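Local coordinates for protein putative exonuclease (Eubacterium rectale, PDB 3L0A) that binds a zinc ion and is a putative hydrolase of the PDDEXK nuclease-like clan, thought to act as an exonuclease, at residues 52-57 against 88-93; 95-100 against 194-199; 124-129 against 227-232. All coordinates share one frame; numbering follows the deposited sequence. Where two conformers were deposited one is given.

Interaction 1 of 3, residues 52-57 against 88-93; sequences KSTALL and KANFKQ
T54 and N90 meet where two helices begin, the methyl of one against the amide of the other. T54 CG2 sits 3.6 Å from N90 CG and lies nearly as close to N90 OD1, N90 ND2 and N90 CB, so the methyl rests on the middle of the carboxamide group and the two side chains cross at about a right angle. The T54 torsion explains the choice of branch: with CG2 anti to the backbone N, it is the methyl and not OG1 that reaches N90. No hydrogen bond joins the segments here.

L57, a turn on from T54, meets F91, the residue after N90. The F91 ring comes edge first: CE1 lies 3.8 Å from L57 C, with L57 O also in the ring plane at that edge, while CZ is 4.0 Å from L57 CB. F91 CG lies beside its own backbone N (chi1 -53°), and from there the ring extends towards L57 although its CB does not head that way. V58, the next residue of helix 54-67, touches both N90 and F91, and I80 also packs on the F91 ring.

Behind this layer are the helix starts. S53 is the N-cap of helix 54-67: S53 OG accepts from L56 N at 3.2 Å, and S53 O takes L57 N. K88 holds the N-cap position of helix 89-102, its carbonyl accepting from both F91 N and K92 N. The result is a partly buried helix-helix contact within the PDDEXK-like domain, made by the first turns of helices 54-67 and 89-102.

Interaction 2 of 3, residues 95-100 against 194-199; sequences EEIIAR and AGATKQ
I97 makes every close contact between the two segments, and most of them are apolar. Its CG2 methyl presses on A196 CB at 3.6 Å, the closest approach here; the alanine points its CB at the helix, and the CA atoms of the pair are 7.1 Å apart. The other branch runs along the chain to K198, where I97 CD1 lies 4.0 Å from K198 CG. The two side chains cross obliquely, the isoleucine tip against the aliphatic root of the lysine, while the amino end leads away towards A55. V146 of the neighbouring strand 140-147 touches both I97 and K198.

The branches divide the work through the first torsion: CG2 is anti to the backbone N, beside the carbonyl carbon, which sets it over A196, whereas CG1 takes the position beside the N (chi1 -63°).

A second kind of contact is with the backbone. I97 CG1 lies 3.8 Å from T197 O and CD1 is nearly as close, van der Waals contacts with a carbonyl and not bonds. T197 contributes no side-chain atom, since its CB points away from the helix; its OG1 accepts from D203 N instead. Cutting I97 back to an alanine is likely to open a gap above A196 CB and beside K198 CG.

Polar links lie to the sides: E95 OE2 bonds Y61 OH, and R100 NH2 bonds the carbonyls of R248 and R251 of the second subunit. This is a helix laid on the face of a mixed beta sheet, alpha/beta packing consistent with a PDDEXK-like core, with helix 89-102 packed on the C-terminal end of strand 191-197.

Interaction 3 of 3, residues 124-129 against 227-232; sequences FGAKWK and RILRVK
L229 reaches from the last turns of helix 211-232 to the turn at residues 124 and 125 and the strand that follows. Its CB points at that turn, and CG stands beside the backbone N, anti to the carbonyl carbon (chi1 -77°), which carries both methyls across. CD1 goes to the turn itself, 3.5 Å from F124 O and 3.8 Å from G125 CA. CD2 makes the looser touch, 4.2 Å from A126 CB, which faces the helix at the start of the strand. Both methyls approach from the same side of the chain.

This is the tight hairpin connection between antiparallel strands 114-123 and 126-136 of the mixed sheet, with the end of a long helix packed against it. F124 and G125 both have positive phi. At G125 (phi 122°) a CB would run into the carbonyl O of F124 and would also clash with L229 CD1, so a glycine fits on both counts.

The F124 ring turns away from L229 to rest on L218, V221 and E222, earlier on the same helix. W128 packs on M225 and gives its NE1 proton to L123 O. Next to L229, I228 packs against M19, Y24 and F27. R227 NH2 forms a salt bridge with E37 OE1.

Overall arrangement
Interactions 1 and 2 are neighbours, their centres 12 Å apart, and they share helix 89-102: its first turn meets helix 54-67 and the next turns lie on strand 191-197. Q93 NE2 lies 2.9 Å from K198 O where they touch. The shared helix bridges helix 54-67 and the sheet. Interaction 3 lies on the opposite side of the chain's centre, about 33 and 36 Å away between centres, yet strand 126-136 belongs to the same mixed sheet as strand 191-197. Along the chain, interaction 1 closes first; interactions 2 and 3 then interleave, tying distant parts of the sequence into one PDDEXK-like domain with helices packed on a common sheet.

Interaction 1 of 3, residues 52-57 against 88-93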
loop_
_atom_site.group_PDB
_atom_site.type_symbol
_atom_site.label_atom_id
_atom_site.label_comp_id
_atom_site.label_asym_id
_atom_site.label_seq_id
_atom_site.Cartn_x
_atom_site.Cartn_y
_atom_site.Cartn_z
ATOM N N LYS A 52 -15.887 -7.555 14.050
ATOM C CA LYS A 52 -14.716 -8.347 14.507
ATOM C C LYS A 52 -13.650 -8.372 13.394
ATOM O O LYS A 52 -14.003 -8.485 12.200
ATOM C CB LYS A 52 -15.149 -9.772 14.900
ATOM N N SER A 53 -12.381 -8.191 13.769
ATOM C CA SER A 53 -11.296 -8.010 12.786
ATOM C C SER A 53 -10.416 -9.246 12.629
ATOM O O SER A 53 -10.201 -9.946 13.606
ATOM C CB SER A 53 -10.417 -6.802 13.148
ATOM O OG SER A 53 -9.566 -7.050 14.249
ATOM N N THR A 54 -9.896 -9.479 11.420
ATOM C CA THR A 54 -9.026 -10.617 11.122
ATOM C C THR A 54 -7.859 -10.661 12.118
ATOM O O THR A 54 -7.576 -11.708 12.668
ATOM C CB THR A 54 -8.466 -10.582 9.672
ATOM O OG1 THR A 54 -9.543 -10.635 8.714
ATOM C CG2 THR A 54 -7.518 -11.762 9.423
ATOM N N ALA A 55 -7.258 -9.497 12.391
ATOM C CA ALA A 55 -6.095 -9.369 13.270
ATOM C C ALA A 55 -6.401 -9.816 14.688
ATOM O O ALA A 55 -5.627 -10.530 15.275
ATOM C CB ALA A 55 -5.588 -7.937 13.279
ATOM N N LEU A 56 -7.540 -9.381 15.212
ATOM C CA LEU A 56 -7.974 -9.709 16.576
ATOM C C LEU A 56 -8.332 -11.188 16.701
ATOM O O LEU A 56 -7.941 -11.874 17.673
ATOM C CB LEU A 56 -9.184 -8.833 16.975
ATOM C CG LEU A 56 -8.801 -7.389 17.349
ATOM C CD1 LEU A 56 -9.995 -6.392 17.272
ATOM C CD2 LEU A 56 -8.148 -7.366 18.782
ATOM N N LEU A 57 -9.054 -11.670 15.695
ATOM C CA LEU A 57 -9.405 -13.060 15.618
ATOM C C LEU A 57 -8.170 -13.969 15.519
ATOM O O LEU A 57 -8.115 -14.943 16.250
ATOM C CB LEU A 57 -10.351 -13.313 14.476
ATOM C CG LEU A 57 -11.806 -12.917 14.747
ATOM C CD1 LEU A 57 -12.561 -12.964 13.439
ATOM C CD2 LEU A 57 -12.429 -13.817 15.751
ATOM N N LYS A 88 -9.493 -20.530 7.033
ATOM C CA LYS A 88 -9.053 -19.490 6.123
ATOM C C LYS A 88 -7.538 -19.307 6.325
ATOM O O LYS A 88 -6.992 -19.688 7.372
ATOM C CB LYS A 88 -9.835 -18.213 6.391
ATOM C CG LYS A 88 -11.324 -18.297 6.005
ATOM C CD LYS A 88 -12.015 -16.963 6.174
ATOM C CE LYS A 88 -13.476 -17.000 5.701
ATOM N NZ LYS A 88 -14.153 -15.704 5.944
ATOM N N ALA A 89 -6.865 -18.744 5.323
ATOM C CA ALA A 89 -5.382 -18.728 5.276
ATOM C C ALA A 89 -4.730 -18.054 6.493
ATOM O O ALA A 89 -3.643 -18.462 6.931
ATOM C CB ALA A 89 -4.896 -18.064 3.972
ATOM N N ASN A 90 -5.398 -17.034 7.034
ATOM C CA ASN A 90 -4.827 -16.277 8.137
ATOM C C ASN A 90 -4.696 -17.157 9.354
ATOM O O ASN A 90 -3.755 -17.003 10.138
ATOM C CB ASN A 90 -5.683 -15.090 8.504
ATOM C CG ASN A 90 -5.969 -14.182 7.311
ATOM O OD1 ASN A 90 -5.177 -13.288 6.993
ATOM N ND2 ASN A 90 -7.127 -14.399 6.661
ATOM N N PHE A 91 -5.629 -18.096 9.484
ATOM C CA PHE A 91 -5.617 -19.059 10.587
ATOM C C PHE A 91 -4.713 -20.264 10.336
ATOM O O PHE A 91 -4.069 -20.723 11.259
ATOM C CB PHE A 91 -7.033 -19.441 10.962
ATOM C CG PHE A 91 -7.862 -18.253 11.241
ATOM C CD1 PHE A 91 -7.860 -17.691 12.494
ATOM C CD2 PHE A 91 -8.529 -17.619 10.216
ATOM C CE1 PHE A 91 -8.559 -16.562 12.746
ATOM C CE2 PHE A 91 -9.258 -16.463 10.454
ATOM C CZ PHE A 91 -9.284 -15.929 11.699
ATOM N N LYS A 92 -4.608 -20.731 9.096
ATOM C CA LYS A 92 -3.578 -21.708 8.780
ATOM C C LYS A 92 -2.197 -21.102 9.080
ATOM O O LYS A 92 -1.302 -21.813 9.551
ATOM C CB LYS A 92 -3.693 -22.200 7.326
ATOM C CG LYS A 92 -4.921 -23.108 7.005
ATOM C CD LYS A 92 -5.107 -23.253 5.463
ATOM C CE LYS A 92 -6.012 -24.426 4.979
ATOM N NZ LYS A 92 -5.217 -25.690 4.635
ATOM N N GLN A 93 -1.998 -19.808 8.830
ATOM C CA GLN A 93 -0.769 -19.151 9.287
ATOM C C GLN A 93 -0.665 -19.047 10.825
ATOM O O GLN A 93 0.410 -19.272 11.382
ATOM C CB GLN A 93 -0.652 -17.754 8.709
ATOM C CG GLN A 93 0.638 -17.019 9.155
ATOM C CD GLN A 93 0.682 -15.616 8.568
ATOM O OE1 GLN A 93 -0.189 -14.769 8.822
ATOM N NE2 GLN A 93 1.683 -15.374 7.760
#

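Interaction 2 of 3, residues 95-100 against 194-199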
loop_
_atom_site.group_PDB
_atom_site.type_symbol
_atom_site.label_atom_id
_atom_site.label_comp_id
_atom_site.label_asym_id
_atom_site.label_seq_id
_atom_site.Cartn_x
_atom_site.Cartn_y
_atom_site.Cartn_z
ATOM N N GLU A 95 -1.559 -21.193 12.947
ATOM C CA GLU A 95 -0.959 -22.461 13.431
ATOM C C GLU A 95 0.516 -22.523 13.106
ATOM O O GLU A 95 1.290 -23.105 13.867
ATOM C CB GLU A 95 -1.722 -23.713 12.923
ATOM C CG GLU A 95 -3.238 -23.589 13.248
ATOM C CD GLU A 95 -4.004 -24.936 13.291
ATOM O OE1 GLU A 95 -3.616 -25.903 12.620
ATOM O OE2 GLU A 95 -5.035 -25.008 13.987
ATOM N N GLU A 96 0.920 -21.918 11.994
ATOM C CA GLU A 96 2.345 -21.862 11.644
ATOM C C GLU A 96 3.127 -21.094 12.689
ATOM O O GLU A 96 4.229 -21.492 13.101
ATOM C CB GLU A 96 2.588 -21.248 10.254
ATOM C CG GLU A 96 2.607 -22.286 9.092
ATOM C CD GLU A 96 2.694 -21.655 7.675
ATOM O OE1 GLU A 96 2.644 -20.396 7.533
ATOM O OE2 GLU A 96 2.797 -22.444 6.701
ATOM N N ILE A 97 2.551 -19.983 13.100
ATOM C CA ILE A 97 3.168 -19.155 14.122
ATOM C C ILE A 97 3.236 -19.945 15.427
ATOM O O ILE A 97 4.270 -19.958 16.073
ATOM C CB ILE A 97 2.410 -17.857 14.360
ATOM C CG1 ILE A 97 2.409 -16.983 13.102
ATOM C CG2 ILE A 97 3.024 -17.135 15.491
ATOM C CD1 ILE A 97 1.394 -15.883 13.134
ATOM N N ILE A 98 2.155 -20.611 15.823
ATOM C CA ILE A 98 2.174 -21.400 17.101
ATOM C C ILE A 98 3.302 -22.438 17.106
ATOM O O ILE A 98 3.986 -22.645 18.137
ATOM C CB ILE A 98 0.851 -22.102 17.350
ATOM C CG1 ILE A 98 -0.231 -21.083 17.736
ATOM C CG2 ILE A 98 0.946 -23.176 18.401
ATOM C CD1 ILE A 98 -1.675 -21.653 17.615
ATOM N N ALA A 99 3.463 -23.147 16.002
ATOM C CA ALA A 99 4.494 -24.187 15.922
ATOM C C ALA A 99 5.875 -23.570 16.037
ATOM O O ALA A 99 6.793 -24.171 16.593
ATOM C CB ALA A 99 4.380 -24.955 14.597
ATOM N N ARG A 100 6.013 -22.371 15.491
ATOM C CA ARG A 100 7.281 -21.660 15.516
ATOM C C ARG A 100 7.699 -21.274 16.942
ATOM O O ARG A 100 8.867 -21.471 17.335
ATOM C CB ARG A 100 7.241 -20.447 14.596
ATOM C CG ARG A 100 8.518 -19.614 14.656
ATOM C CD ARG A 100 9.707 -20.463 14.271
ATOM N NE ARG A 100 10.970 -19.754 14.286
ATOM C CZ ARG A 100 11.934 -19.893 15.203
ATOM N NH1 ARG A 100 11.824 -20.670 16.279
ATOM N NH2 ARG A 100 13.035 -19.213 15.053
ATOM N N ALA A 194 5.564 -11.109 24.642
ATOM C CA ALA A 194 6.084 -12.253 23.913
ATOM C C ALA A 194 5.546 -12.076 22.502
ATOM O O ALA A 194 4.406 -12.443 22.216
ATOM C CB ALA A 194 5.601 -13.580 24.553
ATOM N N GLY A 195 6.340 -11.465 21.629
ATOM C CA GLY A 195 5.887 -11.140 20.298
ATOM C C GLY A 195 6.221 -12.158 19.219
ATOM O O GLY A 195 7.355 -12.704 19.183
ATOM N N ALA A 196 5.256 -12.386 18.317
ATOM C CA ALA A 196 5.483 -13.168 17.101
ATOM C C ALA A 196 4.851 -12.425 15.965
ATOM O O ALA A 196 3.862 -11.745 16.168
ATOM C CB ALA A 196 4.897 -14.557 17.229
ATOM N N THR A 197 5.438 -12.520 14.771
ATOM C CA THR A 197 4.914 -11.804 13.637
ATOM C C THR A 197 4.361 -12.702 12.549
ATOM O O THR A 197 4.636 -13.910 12.473
ATOM C CB THR A 197 5.964 -10.957 13.024
ATOM O OG1 THR A 197 6.953 -11.809 12.445
ATOM C CG2 THR A 197 6.629 -10.103 14.083
ATOM N N LYS A 198 3.549 -12.068 11.717
ATOM C CA LYS A 198 2.911 -12.707 10.591
ATOM C C LYS A 198 3.752 -12.657 9.336
ATOM O O LYS A 198 3.248 -12.944 8.318
ATOM C CB LYS A 198 1.547 -12.058 10.360
ATOM C CG LYS A 198 0.633 -12.232 11.591
ATOM C CD LYS A 198 -0.770 -11.568 11.463
ATOM C CE LYS A 198 -0.757 -10.068 11.677
ATOM N NZ LYS A 198 -2.016 -9.590 12.309
ATOM N N GLN A 199 5.047 -12.333 9.420
ATOM C CA GLN A 199 5.930 -12.369 8.265
ATOM C C GLN A 199 5.973 -13.807 7.843
ATOM O O GLN A 199 5.510 -14.693 8.563
ATOM C CB GLN A 199 7.329 -11.833 8.589
ATOM C CG GLN A 199 7.444 -10.314 8.787
ATOM C CD GLN A 199 8.407 -9.917 9.937
ATOM O OE1 GLN A 199 8.133 -10.207 11.084
ATOM N NE2 GLN A 199 9.514 -9.247 9.621
#

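Interaction 3 of 3, residues 124-129 against 227-232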
loop_
_atom_site.group_PDB
_atom_site.type_symbol
_atom_site.label_atom_id
_atom_site.label_comp_id
_atom_site.label_asym_id
_atom_site.label_seq_id
_atom_site.Cartn_x
_atom_site.Cartn_y
_atom_site.Cartn_z
ATOM N N PHE A 124 -7.030 5.615 40.682
ATOM C CA PHE A 124 -7.369 6.921 40.152
ATOM C C PHE A 124 -8.874 7.184 40.038
ATOM O O PHE A 124 -9.294 7.922 39.126
ATOM C CB PHE A 124 -6.759 7.114 38.753
ATOM C CG PHE A 124 -5.301 6.792 38.648
ATOM C CD1 PHE A 124 -4.408 7.158 39.635
ATOM C CD2 PHE A 124 -4.809 6.172 37.502
ATOM C CE1 PHE A 124 -3.055 6.862 39.516
ATOM C CE2 PHE A 124 -3.481 5.893 37.367
ATOM C CZ PHE A 124 -2.597 6.236 38.376
ATOM N N GLY A 125 -9.689 6.588 40.909
ATOM C CA GLY A 125 -11.135 6.887 40.922
ATOM C C GLY A 125 -12.064 5.695 40.728
ATOM O O GLY A 125 -13.122 5.636 41.335
ATOM N N ALA A 126 -11.672 4.722 39.920
ATOM C CA ALA A 126 -12.558 3.582 39.629
ATOM C C ALA A 126 -11.975 2.250 40.095
ATOM O O ALA A 126 -10.788 2.143 40.426
ATOM C CB ALA A 126 -12.877 3.507 38.104
ATOM N N LYS A 127 -12.838 1.239 40.094
ATOM C CA LYS A 127 -12.408 -0.145 40.133
ATOM C C LYS A 127 -11.894 -0.474 38.718
ATOM O O LYS A 127 -12.422 0.063 37.742
ATOM C CB LYS A 127 -13.591 -1.060 40.474
ATOM C CG LYS A 127 -14.364 -0.702 41.725
ATOM C CD LYS A 127 -15.494 -1.707 42.018
ATOM C CE LYS A 127 -15.010 -2.889 42.872
ATOM N NZ LYS A 127 -16.123 -3.788 43.357
ATOM N N TRP A 128 -10.878 -1.338 38.608
ATOM C CA TRP A 128 -10.355 -1.824 37.315
ATOM C C TRP A 128 -10.366 -3.354 37.241
ATOM O O TRP A 128 -10.478 -4.018 38.260
ATOM C CB TRP A 128 -8.912 -1.372 37.105
ATOM C CG TRP A 128 -8.714 0.094 36.844
ATOM C CD1 TRP A 128 -8.967 1.121 37.706
ATOM C CD2 TRP A 128 -8.173 0.688 35.658
ATOM N NE1 TRP A 128 -8.644 2.322 37.127
ATOM C CE2 TRP A 128 -8.154 2.094 35.871
ATOM C CE3 TRP A 128 -7.730 0.176 34.431
ATOM C CZ2 TRP A 128 -7.702 3.009 34.891
ATOM C CZ3 TRP A 128 -7.279 1.083 33.436
ATOM C CH2 TRP A 128 -7.267 2.485 33.683
ATOM N N LYS A 129 -10.233 -3.902 36.032
ATOM C CA LYS A 129 -10.040 -5.345 35.839
ATOM C C LYS A 129 -8.909 -5.597 34.855
ATOM O O LYS A 129 -8.693 -4.808 33.969
ATOM C CB LYS A 129 -11.295 -6.013 35.290
ATOM C CG LYS A 129 -11.901 -5.365 34.056
ATOM C CD LYS A 129 -13.165 -6.132 33.665
ATOM C CE LYS A 129 -13.980 -5.481 32.528
ATOM N NZ LYS A 129 -13.684 -6.077 31.192
ATOM N N ARG A 227 -11.168 13.356 33.417
ATOM C CA ARG A 227 -12.027 13.645 32.269
ATOM C C ARG A 227 -12.843 12.420 31.825
ATOM O O ARG A 227 -14.045 12.547 31.548
ATOM C CB ARG A 227 -11.197 14.141 31.085
ATOM C CG ARG A 227 -11.974 14.234 29.765
ATOM C CD ARG A 227 -13.249 15.156 29.845
ATOM N NE ARG A 227 -13.927 15.231 28.539
ATOM C CZ ARG A 227 -14.906 16.077 28.199
ATOM N NH1 ARG A 227 -15.380 16.967 29.062
ATOM N NH2 ARG A 227 -15.414 16.031 26.972
ATOM N N ILE A 228 -12.177 11.258 31.735
ATOM C CA ILE A 228 -12.839 9.975 31.465
ATOM C C ILE A 228 -13.970 9.757 32.487
ATOM O O ILE A 228 -15.125 9.591 32.110
ATOM C CB ILE A 228 -11.828 8.743 31.478
ATOM C CG1 ILE A 228 -10.836 8.821 30.311
ATOM C CG2 ILE A 228 -12.569 7.369 31.456
ATOM C CD1 ILE A 228 -9.515 8.066 30.564
ATOM N N LEU A 229 -13.659 9.784 33.775
ATOM C CA LEU A 229 -14.701 9.538 34.781
ATOM C C LEU A 229 -15.915 10.462 34.639
ATOM O O LEU A 229 -17.063 10.031 34.817
ATOM C CB LEU A 229 -14.126 9.606 36.205
ATOM C CG LEU A 229 -13.358 8.335 36.571
ATOM C CD1 LEU A 229 -12.423 8.577 37.766
ATOM C CD2 LEU A 229 -14.371 7.207 36.828
ATOM N N ARG A 230 -15.677 11.722 34.299
ATOM C CA ARG A 230 -16.764 12.690 34.088
ATOM C C ARG A 230 -17.671 12.196 32.963
ATOM O O ARG A 230 -18.890 12.133 33.103
ATOM C CB ARG A 230 -16.208 14.095 33.764
ATOM C CG ARG A 230 -15.943 14.998 34.998
ATOM C CD ARG A 230 -14.850 16.078 34.762
ATOM N NE ARG A 230 -15.175 17.062 33.719
ATOM C CZ ARG A 230 -14.268 17.631 32.926
ATOM N NH1 ARG A 230 -12.983 17.315 33.045
ATOM N NH2 ARG A 230 -14.644 18.506 32.007
ATOM N N VAL A 231 -17.061 11.811 31.836
ATOM C CA VAL A 231 -17.849 11.370 30.673
ATOM C C VAL A 231 -18.681 10.066 30.923
ATOM O O VAL A 231 -19.878 10.017 30.618
ATOM C CB VAL A 231 -16.982 11.224 29.406
ATOM C CG1 VAL A 231 -17.871 10.972 28.217
ATOM C CG2 VAL A 231 -16.136 12.471 29.164
ATOM N N LYS A 232 -18.056 9.032 31.486
ATOM C CA LYS A 232 -18.739 7.764 31.790
ATOM C C LYS A 232 -19.893 7.924 32.771
ATOM O O LYS A 232 -20.810 7.117 32.758
ATOM C CB LYS A 232 -17.734 6.741 32.337
ATOM C CG LYS A 232 -18.298 5.349 32.733
ATOM C CD LYS A 232 -17.126 4.400 33.100
ATOM C CE LYS A 232 -17.527 2.945 33.455
ATOM N NZ LYS A 232 -16.342 2.139 33.998
#